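Local structure of enterotoxin SEN variant (Staphylococcus aureus, 6KRY) at residues 152-157 against 204-209; 41-44 against 48-51. The protein probably acts as a superantigen toxin, linking MHC class II molecules to T-cell receptors as related staphylococcal enterotoxins do. All coordinates share one frame; numbering follows the deposited sequence.

Interaction 1: residues 152-157 against 204-209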
ATOM      1  N   LYS A 152      -2.788   5.221  -2.105  1.00  9.80           N
ATOM      2  CA  LYS A 152      -3.371   6.533  -2.375  1.00 10.89           C
ATOM      3  C   LYS A 152      -4.360   6.486  -3.555  1.00 11.00           C
ATOM      4  O   LYS A 152      -5.481   7.034  -3.478  1.00 11.72           O
ATOM      5  CB  LYS A 152      -2.251   7.537  -2.621  1.00 11.47           C
ATOM      6  CG  LYS A 152      -1.543   7.964  -1.356  1.00 11.64           C
ATOM      7  CD  LYS A 152      -0.424   8.929  -1.594  1.00 11.50           C
ATOM      8  CE  LYS A 152       0.048   9.490  -0.269  1.00 13.68           C
ATOM      9  NZ  LYS A 152       1.361  10.182  -0.367  1.00 14.44           N
ATOM     10  N   VAL A 153      -4.015   5.747  -4.608  1.00 11.13           N
ATOM     11  CA  VAL A 153      -4.958   5.525  -5.722  1.00 10.79           C
ATOM     12  C   VAL A 153      -6.205   4.735  -5.269  1.00 10.26           C
ATOM     13  O   VAL A 153      -7.347   5.135  -5.584  1.00 10.39           O
ATOM     14  CB  VAL A 153      -4.265   4.804  -6.889  1.00 11.61           C
ATOM     15  CG1 VAL A 153      -5.218   4.425  -8.004  1.00 11.81           C
ATOM     16  CG2 VAL A 153      -3.200   5.696  -7.471  1.00 12.10           C
ATOM     17  N   ARG A 154      -6.003   3.606  -4.586  1.00  9.58           N
ATOM     18  CA  ARG A 154      -7.096   2.753  -4.215  1.00 11.32           C
ATOM     19  C   ARG A 154      -8.078   3.504  -3.304  1.00 12.64           C
ATOM     20  O   ARG A 154      -9.316   3.344  -3.461  1.00 11.41           O
ATOM     21  CB  ARG A 154      -6.589   1.457  -3.601  1.00 11.32           C
ATOM     22  CG  ARG A 154      -5.994   0.509  -4.622  1.00 11.35           C
ATOM     23  CD  ARG A 154      -5.712  -0.856  -4.033  1.00 12.62           C
ATOM     24  NE  ARG A 154      -4.771  -1.595  -4.868  1.00 13.60           N
ATOM     25  CZ  ARG A 154      -4.700  -2.900  -4.952  1.00 13.17           C
ATOM     26  NH1 ARG A 154      -5.699  -3.660  -4.528  1.00 12.61           N
ATOM     27  NH2 ARG A 154      -3.607  -3.436  -5.467  1.00 13.80           N
ATOM     28  N   PHE A 155      -7.554   4.344  -2.400  1.00 12.66           N
ATOM     29  CA  PHE A 155      -8.395   5.119  -1.521  1.00 14.76           C
ATOM     30  C   PHE A 155      -9.336   6.012  -2.363  1.00 13.45           C
ATOM     31  O   PHE A 155     -10.538   6.119  -2.119  1.00 11.67           O
ATOM     32  CB  PHE A 155      -7.497   5.935  -0.593  1.00 18.05           C
ATOM     33  CG  PHE A 155      -8.274   6.589   0.506  1.00 23.41           C
ATOM     34  CD1 PHE A 155      -8.626   5.866   1.626  1.00 24.03           C
ATOM     35  CD2 PHE A 155      -8.741   7.897   0.356  1.00 27.28           C
ATOM     36  CE1 PHE A 155      -9.400   6.458   2.614  1.00 28.64           C
ATOM     37  CE2 PHE A 155      -9.481   8.509   1.362  1.00 28.40           C
ATOM     38  CZ  PHE A 155      -9.830   7.773   2.476  1.00 29.67           C
ATOM     39  N   LYS A 156      -8.768   6.662  -3.373  1.00 12.16           N
ATOM     40  CA  LYS A 156      -9.549   7.548  -4.247  1.00 14.59           C
ATOM     41  C   LYS A 156     -10.528   6.741  -5.108  1.00 13.28           C
ATOM     42  O   LYS A 156     -11.710   7.112  -5.288  1.00 13.68           O
ATOM     43  CB  LYS A 156      -8.590   8.350  -5.107  1.00 19.27           C
ATOM     44  CG  LYS A 156      -8.038   9.588  -4.436  1.00 25.92           C
ATOM     45  CD  LYS A 156      -8.401  10.841  -5.223  1.00 32.00           C
ATOM     46  CE  LYS A 156      -9.861  10.840  -5.637  1.00 34.89           C
ATOM     47  NZ  LYS A 156     -10.420  12.214  -5.659  1.00 35.03           N
ATOM     48  N   LEU A 157     -10.102   5.582  -5.586  1.00 12.23           N
ATOM     49  CA  LEU A 157     -11.024   4.760  -6.361  1.00 12.57           C
ATOM     50  C   LEU A 157     -12.180   4.269  -5.482  1.00 12.87           C
ATOM     51  O   LEU A 157     -13.332   4.082  -5.993  1.00 13.41           O
ATOM     52  CB  LEU A 157     -10.322   3.559  -6.997  1.00 12.86           C
ATOM     53  CG  LEU A 157      -9.276   3.845  -8.053  1.00 13.61           C
ATOM     54  CD1 LEU A 157      -8.606   2.552  -8.503  1.00 14.71           C
ATOM     55  CD2 LEU A 157      -9.845   4.588  -9.248  1.00 13.46           C
ATOM     56  N   PHE A 204      -2.165  -7.854   2.629  1.00 11.48           N
ATOM     57  CA  PHE A 204      -1.139  -6.888   2.252  1.00 11.92           C
ATOM     58  C   PHE A 204       0.258  -7.510   2.250  1.00 12.09           C
ATOM     59  O   PHE A 204       1.260  -6.803   2.061  1.00 10.89           O
ATOM     60  CB  PHE A 204      -1.235  -5.681   3.186  1.00 11.59           C
ATOM     61  CG  PHE A 204      -2.598  -5.042   3.180  1.00 12.11           C
ATOM     62  CD1 PHE A 204      -3.176  -4.657   1.988  1.00 13.56           C
ATOM     63  CD2 PHE A 204      -3.308  -4.864   4.353  1.00 13.40           C
ATOM     64  CE1 PHE A 204      -4.477  -4.182   1.951  1.00 14.82           C
ATOM     65  CE2 PHE A 204      -4.603  -4.353   4.318  1.00 13.20           C
ATOM     66  CZ  PHE A 204      -5.170  -3.993   3.123  1.00 14.63           C
ATOM     67  N   GLN A 205       0.358  -8.824   2.472  1.00 13.33           N
ATOM     68  CA  GLN A 205       1.660  -9.487   2.492  1.00 14.87           C
ATOM     69  C   GLN A 205       2.453  -9.263   1.185  1.00 12.66           C
ATOM     70  O   GLN A 205       3.683  -9.223   1.217  1.00 12.71           O
ATOM     71  CB  GLN A 205       1.502 -10.981   2.815  1.00 18.39           C
ATOM     72  CG  GLN A 205       2.828 -11.719   2.864  1.00 24.65           C
ATOM     73  CD  GLN A 205       2.628 -13.130   3.361  1.00 33.20           C
ATOM     74  OE1 GLN A 205       1.493 -13.573   3.555  1.00 36.32           O
ATOM     75  NE2 GLN A 205       3.731 -13.827   3.607  1.00 34.34           N
ATOM     76  N   PHE A 206       1.777  -9.060   0.059  1.00 12.17           N
ATOM     77  CA  PHE A 206       2.491  -8.870  -1.201  1.00 13.65           C
ATOM     78  C   PHE A 206       3.351  -7.598  -1.193  1.00 13.20           C
ATOM     79  O   PHE A 206       4.305  -7.502  -2.008  1.00 13.45           O
ATOM     80  CB  PHE A 206       1.555  -8.881  -2.420  1.00 14.35           C
ATOM     81  CG  PHE A 206       0.650  -7.691  -2.614  1.00 13.92           C
ATOM     82  CD1 PHE A 206      -0.472  -7.504  -1.815  1.00 14.08           C
ATOM     83  CD2 PHE A 206       0.888  -6.786  -3.632  1.00 14.60           C
ATOM     84  CE1 PHE A 206      -1.340  -6.443  -2.027  1.00 15.43           C
ATOM     85  CE2 PHE A 206       0.020  -5.737  -3.848  1.00 14.09           C
ATOM     86  CZ  PHE A 206      -1.071  -5.541  -3.038  1.00 15.16           C
ATOM     87  N   TYR A 207       3.035  -6.631  -0.324  1.00 11.02           N
ATOM     88  CA  TYR A 207       3.837  -5.398  -0.216  1.00 10.51           C
ATOM     89  C   TYR A 207       5.188  -5.634   0.499  1.00 11.34           C
ATOM     90  O   TYR A 207       5.985  -4.678   0.608  1.00 10.57           O
ATOM     91  CB  TYR A 207       3.034  -4.312   0.498  1.00 10.02           C
ATOM     92  CG  TYR A 207       1.866  -3.756  -0.265  1.00 10.18           C
ATOM     93  CD1 TYR A 207       1.986  -3.351  -1.587  1.00 10.74           C
ATOM     94  CD2 TYR A 207       0.663  -3.509   0.374  1.00  9.96           C
ATOM     95  CE1 TYR A 207       0.903  -2.798  -2.264  1.00 10.38           C
ATOM     96  CE2 TYR A 207      -0.424  -2.961  -0.290  1.00 10.41           C
ATOM     97  CZ  TYR A 207      -0.305  -2.598  -1.623  1.00 10.81           C
ATOM     98  OH  TYR A 207      -1.387  -2.083  -2.299  1.00 12.03           O
ATOM     99  N   SER A 208       5.432  -6.872   0.997  1.00 10.63           N
ATOM    100  CA  SER A 208       6.618  -7.218   1.769  1.00 10.97           C
ATOM    101  C   SER A 208       7.885  -7.136   0.905  1.00 10.74           C
ATOM    102  O   SER A 208       8.972  -7.062   1.475  1.00 11.02           O
ATOM    103  CB  SER A 208       6.477  -8.567   2.473  1.00 10.93           C
ATOM    104  OG  SER A 208       6.536  -9.608   1.530  1.00 12.39           O
ATOM    105  N   ASP A 209       7.735  -7.048  -0.429  1.00 10.51           N
ATOM    106  CA  ASP A 209       8.858  -6.905  -1.332  1.00 12.88           C
ATOM    107  C   ASP A 209       9.445  -5.493  -1.271  1.00 10.89           C
ATOM    108  O   ASP A 209      10.555  -5.257  -1.768  1.00 11.41           O
ATOM    109  CB  ASP A 209       8.535  -7.295  -2.779  1.00 14.43           C
ATOM    110  CG  ASP A 209       7.505  -6.419  -3.484  1.00 18.62           C
ATOM    111  OD1 ASP A 209       7.057  -5.457  -2.875  1.00 19.48           O
ATOM    112  OD2 ASP A 209       7.141  -6.733  -4.669  1.00 21.53           O
TER
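R154 reaches from the helix 146-161 of the beta-grasp domain to F206 and Y207, which stand on the short 3-10 turn following helix 200-203. The backbones lie far apart: R154 CA and F204 CA, the nearest pair, are separated by 13.0 Å. A long residue is needed to span such a distance, and arginine, its chain extended from CG to NE, places its guanidinium beside F206 and Y207. The touching itself is loose. R154 NH2 comes to 4.1 Å from F206 CZ, the ring being met obliquely with the two planes 39° apart. The same NH2 lies 4.1 Å from Y207 OH, which sits over one face of the guanidinium while the tyrosine ring is turned 70° to it.

The polar grip comes from outside both segments, chiefly from D150, one helical turn before R154. D150 pairs through OD1 with R154 NE and through OD2 with Y207 OH, so one carboxylate holds both the arginine and the phenol and joins helix to loop. R154 NH2, like NE, is hydrogen-bonded just outside the segments, and Y164 OH takes up NH1. In this largely buried place the acid probably compensates the arginine's charge.

Among the aromatics, F206 and Y207 lean on one another, F206 CZ standing 3.3 Å above the Y207 ring plane and offset toward its rim. F206 already points toward the helix, and with CG between backbone N and carbonyl carbon (chi1 72°) its ring lies against that of Y207; Y190 meets it edge-to-face. Backbone bonds shape the turn that presents both rings: Y207 N binds F204 O at 3.0 Å. One residue further along, Q205 O accepts twice from S208, from its backbone N and from OG, the latter at 2.9 Å.

Interaction 2: residues 41-44 against 48-51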
ATOM      1  N   ASP A  41      14.776  -2.704  17.582  1.00 13.10           N
ATOM      2  CA  ASP A  41      14.701  -4.158  17.924  1.00 13.90           C
ATOM      3  C   ASP A  41      14.273  -4.934  16.678  1.00 13.32           C
ATOM      4  O   ASP A  41      14.056  -4.352  15.590  1.00 12.08           O
ATOM      5  CB  ASP A  41      13.829  -4.410  19.160  1.00 14.59           C
ATOM      6  CG  ASP A  41      14.169  -5.650  20.021  1.00 15.65           C
ATOM      7  OD1 ASP A  41      14.694  -6.693  19.482  1.00 15.57           O
ATOM      8  OD2 ASP A  41      13.934  -5.574  21.274  1.00 18.84           O
ATOM      9  N   GLN A  42      14.173  -6.257  16.842  1.00 12.52           N
ATOM     10  CA  GLN A  42      13.974  -7.145  15.751  1.00 12.66           C
ATOM     11  C   GLN A  42      13.512  -8.484  16.340  1.00 12.86           C
ATOM     12  O   GLN A  42      14.018  -8.878  17.376  1.00 13.03           O
ATOM     13  CB  GLN A  42      15.300  -7.280  15.024  1.00 14.30           C
ATOM     14  CG  GLN A  42      15.297  -8.290  13.946  1.00 16.57           C
ATOM     15  CD  GLN A  42      16.542  -8.176  13.098  1.00 20.35           C
ATOM     16  OE1 GLN A  42      17.670  -8.233  13.614  1.00 22.69           O
ATOM     17  NE2 GLN A  42      16.343  -7.884  11.817  1.00 14.78           N
ATOM     18  N   LEU A  43      12.551  -9.149  15.701  1.00 12.01           N
ATOM     19  CA  LEU A  43      12.219 -10.548  16.057  1.00 11.70           C
ATOM     20  C   LEU A  43      12.804 -11.435  14.954  1.00 11.98           C
ATOM     21  O   LEU A  43      14.006 -11.687  14.988  1.00 11.56           O
ATOM     22  CB  LEU A  43      10.713 -10.690  16.252  1.00 12.41           C
ATOM     23  CG  LEU A  43      10.234 -10.183  17.606  1.00 12.95           C
ATOM     24  CD1 LEU A  43       8.713 -10.207  17.655  1.00 13.56           C
ATOM     25  CD2 LEU A  43      10.860 -10.969  18.751  1.00 12.60           C
ATOM     26  N   LEU A  44      12.028 -11.799  13.934  1.00 12.30           N
ATOM     27  CA  LEU A  44      12.641 -12.594  12.863  1.00 12.45           C
ATOM     28  C   LEU A  44      13.609 -11.681  12.104  1.00 12.45           C
ATOM     29  O   LEU A  44      13.489 -10.439  12.112  1.00 12.90           O
ATOM     30  CB  LEU A  44      11.602 -13.169  11.897  1.00 13.52           C
ATOM     31  CG  LEU A  44      10.631 -14.204  12.453  1.00 14.50           C
ATOM     32  CD1 LEU A  44       9.779 -14.809  11.343  1.00 16.42           C
ATOM     33  CD2 LEU A  44      11.372 -15.297  13.192  1.00 14.65           C
ATOM     34  N   ILE A  48      11.921  -5.466  11.389  1.00 11.19           N
ATOM     35  CA  ILE A  48      12.467  -4.459  12.242  1.00 10.89           C
ATOM     36  C   ILE A  48      11.329  -3.896  13.100  1.00 11.00           C
ATOM     37  O   ILE A  48      10.163  -3.905  12.707  1.00 11.90           O
ATOM     38  CB  ILE A  48      13.173  -3.347  11.421  1.00 12.20           C
ATOM     39  CG1 ILE A  48      12.193  -2.531  10.570  1.00 12.56           C
ATOM     40  CG2 ILE A  48      14.307  -3.900  10.576  1.00 13.04           C
ATOM     41  CD1 ILE A  48      12.852  -1.473   9.695  1.00 12.86           C
ATOM     42  N   ILE A  49      11.672  -3.476  14.330  1.00 11.50           N
ATOM     43  CA  ILE A  49      10.728  -2.986  15.279  1.00 12.68           C
ATOM     44  C   ILE A  49      11.092  -1.565  15.688  1.00 12.38           C
ATOM     45  O   ILE A  49      12.233  -1.254  16.031  1.00 11.95           O
ATOM     46  CB  ILE A  49      10.597  -3.947  16.479  1.00 13.73           C
ATOM     47  CG1 ILE A  49      10.036  -5.297  16.011  1.00 15.32           C
ATOM     48  CG2 ILE A  49       9.724  -3.338  17.570  1.00 13.84           C
ATOM     49  CD1 ILE A  49      10.153  -6.384  17.002  1.00 16.40           C
ATOM     50  N   LEU A  50      10.070  -0.710  15.633  1.00 13.32           N
ATOM     51  CA  LEU A  50      10.131   0.703  15.967  1.00 14.96           C
ATOM     52  C   LEU A  50       9.228   1.000  17.159  1.00 15.75           C
ATOM     53  O   LEU A  50       8.075   0.538  17.206  1.00 14.10           O
ATOM     54  CB  LEU A  50       9.654   1.536  14.788  1.00 15.88           C
ATOM     55  CG  LEU A  50      10.527   1.435  13.553  1.00 16.49           C
ATOM     56  CD1 LEU A  50       9.959   0.400  12.608  1.00 17.51           C
ATOM     57  CD2 LEU A  50      10.660   2.789  12.904  1.00 18.77           C
ATOM     58  N   LYS A  51       9.750   1.815  18.088  1.00 15.89           N
ATOM     59  CA  LYS A  51       9.038   2.220  19.311  1.00 17.37           C
ATOM     60  C   LYS A  51       8.339   3.566  19.108  1.00 18.25           C
ATOM     61  O   LYS A  51       8.664   4.295  18.210  1.00 17.49           O
ATOM     62  CB  LYS A  51      10.022   2.340  20.473  1.00 20.00           C
ATOM     63  CG  LYS A  51      10.890   1.109  20.667  1.00 21.91           C
ATOM     64  CD  LYS A  51      10.129  -0.216  20.627  1.00 23.50           C
ATOM     65  CE  LYS A  51      11.045  -1.411  20.799  1.00 24.20           C
ATOM     66  NZ  LYS A  51      11.237  -1.726  22.231  1.00 28.27           N
TER
HETATM   67  O   HOH W   1      13.376  -3.199  22.811  1.00 23.85           O
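D41 and I49 form a single antiparallel beta bridge, a hydrogen-bonded pair that fastens the loop 41-44 to strand 47-55 in the OB-fold domain. Its stronger half is I49 N to D41 O, 2.8 Å with an angle of 149° at the hydrogen, although the donor stands 47° out of the carbonyl plane. The return bond, D41 N to I49 O at 3.3 Å, is weak. I49 is also backbone-bonded to T40, just before the loop segment.

The D41 carboxylate serves two further donors. OD1 accepts Q42 N at 2.7 Å through its anti lone pair, tying the side chain to the next peptide. OD2 receives a hydrogen from a water at 2.9 Å, and that water accepts from K51 NZ at 2.7 Å. K51 bends at chi2 (-46°), which brings its end toward D41; the opposite charges remain 4.8 Å apart, D41 OD2 to K51 NZ, while E98 takes the direct salt bridge to the lysine. Aspartate thus suits a position with donors on both sides. T47 meets three more polar atoms of the loop, its carbonyl O receiving Q42 NE2 and its OG1 bonding with L43 N and L44 O.

Apolar contact brings the tip of I49, CD1, to 3.8 Å from the branching carbon of L43, CG, alongside the Q42-L43 peptide.

I49 faces the loop, whereas I48 and L50 point away from it and pack on V65 and I81, with L50 also touching I83. Backbone bonds of I48 to V65 and of L50 to L63 pair strand 47-55 with strand 60-66, and strand 81-84 packs against the same hydrophobic face.

From the N terminus, the chain passes helix 15-26 and strand 31-37 before interaction 2 closes a tight loop, with three residues between 41-44 and 48-51. It then builds the rest of the OB-fold domain and enters the beta-grasp domain, where interaction 1 closes a much longer excursion of 46 residues between helix 146-161 and the turn at 204-209. The two are in series, neither nested nor crossed, with centres 23 Å apart. Interaction 2 is local to one domain's periphery. Interaction 1 lies near the middle of the molecule, and its turn also touches Y104 of strand 100-109 and Y25 of helix 15-26, joining the domains.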